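Local atomic coordinates of maltose-binding protein MalE1 (Thermotoga maritima, PDB entry 6DTU), a protein that binds the malto-oligosaccharide maltotetraose between two lobes of a periplasmic binding protein fold and probably delivers such sugars for uptake across the membrane. Residues T150-F155 against G203-S208; E122-M127 against I131-Q136. All coordinates share one frame; numbering follows the deposited sequence.

Contact 1: residues T150-F155 against G203-S208. With GLC (alpha-D-glucopyranose), chain C.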
loop_
_atom_site.group_PDB
_atom_site.type_symbol
_atom_site.label_atom_id
_atom_site.label_comp_id
_atom_site.label_asym_id
_atom_site.label_seq_id
_atom_site.Cartn_x
_atom_site.Cartn_y
_atom_site.Cartn_z
ATOM N N THR A 150 -5.795 -4.726 -13.237
ATOM C CA THR A 150 -5.112 -4.010 -12.170
ATOM C C THR A 150 -4.928 -2.574 -12.638
ATOM O O THR A 150 -5.350 -2.206 -13.740
ATOM C CB THR A 150 -3.821 -4.702 -11.718
ATOM O OG1 THR A 150 -3.366 -4.073 -10.512
ATOM C CG2 THR A 150 -2.731 -4.566 -12.788
ATOM N N SER A 151 -4.311 -1.755 -11.785
ATOM C CA SER A 151 -4.076 -0.359 -12.143
ATOM C C SER A 151 -2.858 -0.318 -13.064
ATOM O O SER A 151 -1.712 -0.245 -12.617
ATOM C CB SER A 151 -3.906 0.472 -10.879
ATOM O OG SER A 151 -3.999 1.849 -11.206
ATOM N N ALA A 152 -3.122 -0.335 -14.384
ATOM C CA ALA A 152 -2.097 -0.657 -15.379
ATOM C C ALA A 152 -0.973 0.369 -15.453
ATOM O O ALA A 152 0.161 0.026 -15.828
ATOM C CB ALA A 152 -2.765 -0.796 -16.742
ATOM N N ALA A 153 -1.250 1.624 -15.117
ATOM C CA ALA A 153 -0.288 2.704 -15.298
ATOM C C ALA A 153 0.265 3.216 -13.982
ATOM O O ALA A 153 0.937 4.254 -13.957
ATOM C CB ALA A 153 -0.933 3.848 -16.079
ATOM N N GLU A 154 0.016 2.500 -12.902
ATOM C CA GLU A 154 0.377 2.932 -11.560
ATOM C C GLU A 154 1.539 2.070 -11.079
ATOM O O GLU A 154 1.383 0.857 -10.893
ATOM C CB GLU A 154 -0.843 2.796 -10.647
ATOM C CG GLU A 154 -0.803 3.664 -9.427
ATOM C CD GLU A 154 -2.119 3.658 -8.653
ATOM O OE1 GLU A 154 -3.179 3.255 -9.206
ATOM O OE2 GLU A 154 -2.086 4.076 -7.474
ATOM N N PHE A 155 2.691 2.703 -10.858
ATOM C CA PHE A 155 3.923 1.974 -10.545
ATOM C C PHE A 155 3.757 1.014 -9.371
ATOM O O PHE A 155 4.295 -0.103 -9.389
ATOM C CB PHE A 155 5.028 2.990 -10.256
ATOM C CG PHE A 155 6.284 2.399 -9.653
ATOM C CD1 PHE A 155 6.938 1.339 -10.254
ATOM C CD2 PHE A 155 6.850 2.967 -8.523
ATOM C CE1 PHE A 155 8.089 0.816 -9.709
ATOM C CE2 PHE A 155 8.015 2.456 -7.969
ATOM C CZ PHE A 155 8.642 1.379 -8.567
ATOM N N GLY A 203 -4.648 -7.532 -25.017
ATOM C CA GLY A 203 -6.020 -7.175 -24.695
ATOM C C GLY A 203 -6.501 -7.586 -23.320
ATOM O O GLY A 203 -7.701 -7.470 -23.038
ATOM N N ILE A 204 -5.603 -8.069 -22.463
ATOM C CA ILE A 204 -5.944 -8.473 -21.097
ATOM C C ILE A 204 -6.173 -7.251 -20.220
ATOM O O ILE A 204 -6.985 -7.272 -19.285
ATOM C CB ILE A 204 -4.794 -9.335 -20.536
ATOM C CG1 ILE A 204 -4.460 -10.473 -21.495
ATOM C CG2 ILE A 204 -5.112 -9.864 -19.134
ATOM C CD1 ILE A 204 -5.604 -11.404 -21.696
ATOM N N LEU A 205 -5.393 -6.195 -20.459
ATOM C CA LEU A 205 -5.543 -4.922 -19.780
ATOM C C LEU A 205 -5.884 -3.853 -20.800
ATOM O O LEU A 205 -5.433 -3.892 -21.954
ATOM C CB LEU A 205 -4.261 -4.509 -19.061
ATOM C CG LEU A 205 -3.901 -5.331 -17.834
ATOM C CD1 LEU A 205 -2.602 -4.818 -17.265
ATOM C CD2 LEU A 205 -5.029 -5.320 -16.792
ATOM N N ASP A 206 -6.649 -2.901 -20.360
ATOM C CA ASP A 206 -7.013 -1.781 -21.193
ATOM C C ASP A 206 -6.235 -0.553 -20.752
ATOM O O ASP A 206 -6.002 -0.365 -19.553
ATOM C CB ASP A 206 -8.514 -1.501 -21.079
ATOM C CG ASP A 206 -8.979 -0.425 -22.053
ATOM O OD1 ASP A 206 -9.259 -0.764 -23.227
ATOM O OD2 ASP A 206 -9.036 0.763 -21.665
ATOM N N PRO A 207 -5.824 0.296 -21.697
ATOM C CA PRO A 207 -5.018 1.475 -21.358
ATOM C C PRO A 207 -5.637 2.373 -20.298
ATOM O O PRO A 207 -4.917 3.089 -19.606
ATOM C CB PRO A 207 -4.899 2.207 -22.703
ATOM C CG PRO A 207 -5.053 1.137 -23.736
ATOM C CD PRO A 207 -5.971 0.107 -23.153
ATOM N N SER A 208 -6.954 2.336 -20.139
ATOM C CA SER A 208 -7.618 3.181 -19.154
ATOM C C SER A 208 -7.736 2.536 -17.777
ATOM O O SER A 208 -8.212 3.200 -16.850
ATOM C CB SER A 208 -9.025 3.542 -19.631
ATOM O OG SER A 208 -9.809 2.373 -19.749
HETATM C C1 GLC C . -2.595 1.205 -1.171
HETATM C C2 GLC C . -1.329 1.032 -0.414
HETATM C C3 GLC C . -0.499 2.231 -0.491
HETATM C C4 GLC C . -0.179 2.589 -1.928
HETATM C C5 GLC C . -1.472 2.742 -2.784
HETATM C C6 GLC C . -1.202 2.827 -4.190
HETATM O O2 GLC C . -1.692 0.847 0.985
HETATM O O3 GLC C . 0.802 2.002 0.167
HETATM O O4 GLC C . 0.496 3.894 -1.979
HETATM O O5 GLC C . -2.274 1.464 -2.577
HETATM O O6 GLC C . -2.377 3.273 -4.848
#
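Part of the wall of the glycan pocket is a type I beta turn, S151 to E154, whose outer side rests on L205 while its last residue holds the sugar. Across the contact, the methyl CB of A152 meets CD1 of L205 at 4.1 Å, and CD2, the other branch of the leucine fork, lies 3.7 Å from the backbone N of T150. L205 places its fork there with CG anti to its own carbonyl carbon (chi1 -70°). Alanine suits the turn, its single methyl pointing toward the leucine at van der Waals distance. The apolar cover has a price: N of T150 is buried with no partner in the model. At the other end of the turn, the E154 carboxylate is shared: OE2 accepts a hydrogen bond from O6 of the glucose at 2.8 Å, and OE1 accepts one from OG of S151 at 2.6 Å through its anti lone pair. The serine is thus a second-shell residue that fixes the carboxylate's rotation, and an alanine in place of E154 would probably leave O6 without this acceptor and the S151 hydroxyl without its mate; E109 also bonds to the glucose. On the far segment, D206 makes an Asx turn, its OD2 gripped from opposite faces by N of S208 at 3.0 Å and OG of S208 at 2.6 Å. E154 is also the N-cap residue of helix 155-164 and touches N345 of helix 341-352, while OG1 of T150 bonds to the backbone of I227 in strand 223-228 and L205 packs on F148 of strand 146-149.

Contact 2: residues E122-M127 against I131-Q136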
loop_
_atom_site.group_PDB
_atom_site.type_symbol
_atom_site.label_atom_id
_atom_site.label_comp_id
_atom_site.label_asym_id
_atom_site.label_seq_id
_atom_site.Cartn_x
_atom_site.Cartn_y
_atom_site.Cartn_z
ATOM N N GLU A 122 -10.093 -22.175 -9.148
ATOM C CA GLU A 122 -8.729 -22.400 -8.691
ATOM C C GLU A 122 -7.804 -21.402 -9.378
ATOM O O GLU A 122 -7.884 -21.224 -10.601
ATOM C CB GLU A 122 -8.289 -23.840 -8.956
ATOM C CG GLU A 122 -9.213 -24.837 -8.278
ATOM C CD GLU A 122 -8.715 -26.248 -8.354
ATOM O OE1 GLU A 122 -7.666 -26.475 -8.993
ATOM O OE2 GLU A 122 -9.382 -27.128 -7.772
ATOM N N PRO A 123 -6.925 -20.740 -8.637
ATOM C CA PRO A 123 -6.166 -19.616 -9.199
ATOM C C PRO A 123 -5.046 -20.086 -10.110
ATOM O O PRO A 123 -4.438 -21.145 -9.881
ATOM C CB PRO A 123 -5.601 -18.929 -7.951
ATOM C CG PRO A 123 -5.467 -20.042 -6.952
ATOM C CD PRO A 123 -6.655 -20.930 -7.200
ATOM N N PRO A 124 -4.715 -19.296 -11.129
ATOM C CA PRO A 124 -3.603 -19.653 -12.013
ATOM C C PRO A 124 -2.287 -19.646 -11.258
ATOM O O PRO A 124 -2.088 -18.884 -10.310
ATOM C CB PRO A 124 -3.624 -18.538 -13.067
ATOM C CG PRO A 124 -4.232 -17.376 -12.335
ATOM C CD PRO A 124 -5.294 -17.986 -11.478
ATOM N N LYS A 125 -1.383 -20.522 -11.689
ATOM C CA LYS A 125 -0.069 -20.630 -11.078
ATOM C C LYS A 125 0.998 -19.843 -11.827
ATOM O O LYS A 125 2.023 -19.493 -11.233
ATOM C CB LYS A 125 0.350 -22.105 -11.019
ATOM C CG LYS A 125 1.308 -22.455 -9.884
ATOM C CD LYS A 125 2.058 -23.749 -10.187
ATOM C CE LYS A 125 2.481 -24.476 -8.923
ATOM N NZ LYS A 125 3.508 -23.728 -8.139
ATOM N N THR A 126 0.785 -19.564 -13.112
ATOM C CA THR A 126 1.711 -18.782 -13.915
ATOM C C THR A 126 0.960 -17.663 -14.612
ATOM O O THR A 126 -0.268 -17.695 -14.741
ATOM C CB THR A 126 2.413 -19.634 -14.973
ATOM O OG1 THR A 126 1.453 -20.054 -15.948
ATOM C CG2 THR A 126 3.051 -20.849 -14.345
ATOM N N MET A 127 1.721 -16.645 -15.024
ATOM C CA MET A 127 1.143 -15.544 -15.790
ATOM C C MET A 127 0.652 -16.027 -17.148
ATOM O O MET A 127 -0.359 -15.531 -17.655
ATOM C CB MET A 127 2.154 -14.400 -15.920
ATOM C CG MET A 127 2.348 -13.543 -14.639
ATOM S SD MET A 127 0.843 -12.710 -14.036
ATOM C CE MET A 127 0.395 -11.648 -15.421
ATOM N N ILE A 131 -3.060 -15.362 -18.284
ATOM C CA ILE A 131 -3.413 -14.730 -19.553
ATOM C C ILE A 131 -4.456 -15.550 -20.305
ATOM O O ILE A 131 -5.424 -15.000 -20.840
ATOM C CB ILE A 131 -2.157 -14.469 -20.403
ATOM C CG1 ILE A 131 -1.328 -13.359 -19.762
ATOM C CG2 ILE A 131 -2.549 -14.112 -21.826
ATOM C CD1 ILE A 131 0.081 -13.253 -20.311
ATOM N N GLU A 132 -4.277 -16.874 -20.353
ATOM C CA GLU A 132 -5.230 -17.739 -21.048
ATOM C C GLU A 132 -6.599 -17.691 -20.376
ATOM O O GLU A 132 -7.630 -17.555 -21.043
ATOM C CB GLU A 132 -4.701 -19.170 -21.056
ATOM C CG GLU A 132 -5.691 -20.214 -21.565
ATOM C CD GLU A 132 -4.987 -21.371 -22.257
ATOM O OE1 GLU A 132 -4.188 -22.057 -21.592
ATOM O OE2 GLU A 132 -5.193 -21.567 -23.475
ATOM N N ILE A 133 -6.621 -17.799 -19.050
ATOM C CA ILE A 133 -7.886 -17.778 -18.317
ATOM C C ILE A 133 -8.608 -16.452 -18.517
ATOM O O ILE A 133 -9.828 -16.416 -18.697
ATOM C CB ILE A 133 -7.641 -18.094 -16.829
ATOM C CG1 ILE A 133 -7.177 -19.538 -16.684
ATOM C CG2 ILE A 133 -8.889 -17.889 -15.996
ATOM C CD1 ILE A 133 -6.652 -19.854 -15.310
ATOM N N ALA A 134 -7.873 -15.343 -18.466
ATOM C CA ALA A 134 -8.488 -14.035 -18.663
ATOM C C ALA A 134 -9.056 -13.895 -20.068
ATOM O O ALA A 134 -10.158 -13.365 -20.249
ATOM C CB ALA A 134 -7.468 -12.940 -18.388
ATOM N N LYS A 135 -8.303 -14.336 -21.079
ATOM C CA LYS A 135 -8.814 -14.300 -22.446
ATOM C C LYS A 135 -10.092 -15.117 -22.567
ATOM O O LYS A 135 -11.062 -14.683 -23.202
ATOM C CB LYS A 135 -7.773 -14.856 -23.413
ATOM C CG LYS A 135 -6.589 -13.968 -23.675
ATOM C CD LYS A 135 -5.586 -14.630 -24.628
ATOM C CE LYS A 135 -4.422 -13.704 -24.946
ATOM N NZ LYS A 135 -3.383 -14.409 -25.757
ATOM N N GLN A 136 -10.109 -16.309 -21.965
ATOM C CA GLN A 136 -11.303 -17.144 -22.012
ATOM C C GLN A 136 -12.499 -16.432 -21.391
ATOM O O GLN A 136 -13.594 -16.430 -21.962
ATOM C CB GLN A 136 -11.026 -18.486 -21.341
ATOM C CG GLN A 136 -12.216 -19.434 -21.422
ATOM C CD GLN A 136 -12.032 -20.726 -20.649
ATOM O OE1 GLN A 136 -10.945 -21.028 -20.153
ATOM N NE2 GLN A 136 -13.083 -21.534 -20.615
#
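I131, one turn into helix 127-140, meets M127 through its backbone: N of I131 donates to O of M127 at 2.8 Å, with an N-H...O angle of 158°, an i to i+4 bond of the first helical turn. Just before that turn T126 is the N-cap, its OG1 accepting a hydrogen bond from N of E129. The isoleucine side chain stays beside the carbonyl of M127, CG1 lying 3.2 Å from its O, because chi1 of -70° sets CG1 next to its own backbone N. I131 also packs on L199 of helix 187-201, where a bulky apolar residue suits a buried place. Two residues on, I133 turns toward the incoming loop and extends its chain (chi2 168°), which brings the end methyl CD1 to 4.0 Å from CB of P124. Proline suits that spot, since its rigid ring offers carbon to the isoleucine and also packs on L113 and M225 of the sheet. A134 follows with a small methyl that touches M225, and K135 forms a salt bridge with E202. Chemically, the contact joins one backbone bond to a small apolar touch, so helix geometry sets the spacing while P124 and I133 add a single apolar approach between loop and helix.

In the fold
Following the chain from the N terminus, contact 2 comes first: the loop leaving strand 112-116 runs into helix 127-140, and the contact closes the helix's first turn, with the preceding loop laid along it. Contact 1 opens only after that helix and strand 146-149, and brings together two loops 48 residues apart, around helix 155-164, a small three-stranded antiparallel sheet and helix 187-201. The two contacts are therefore in series, neither nesting nor crossing. Their centres are about 17 Å apart, yet they touch: in one of its two conformers I204, in segment 203-208, leans on helix 127-140. Together they tie helix 127-140 and the four-stranded sheet to the sugar-binding turn.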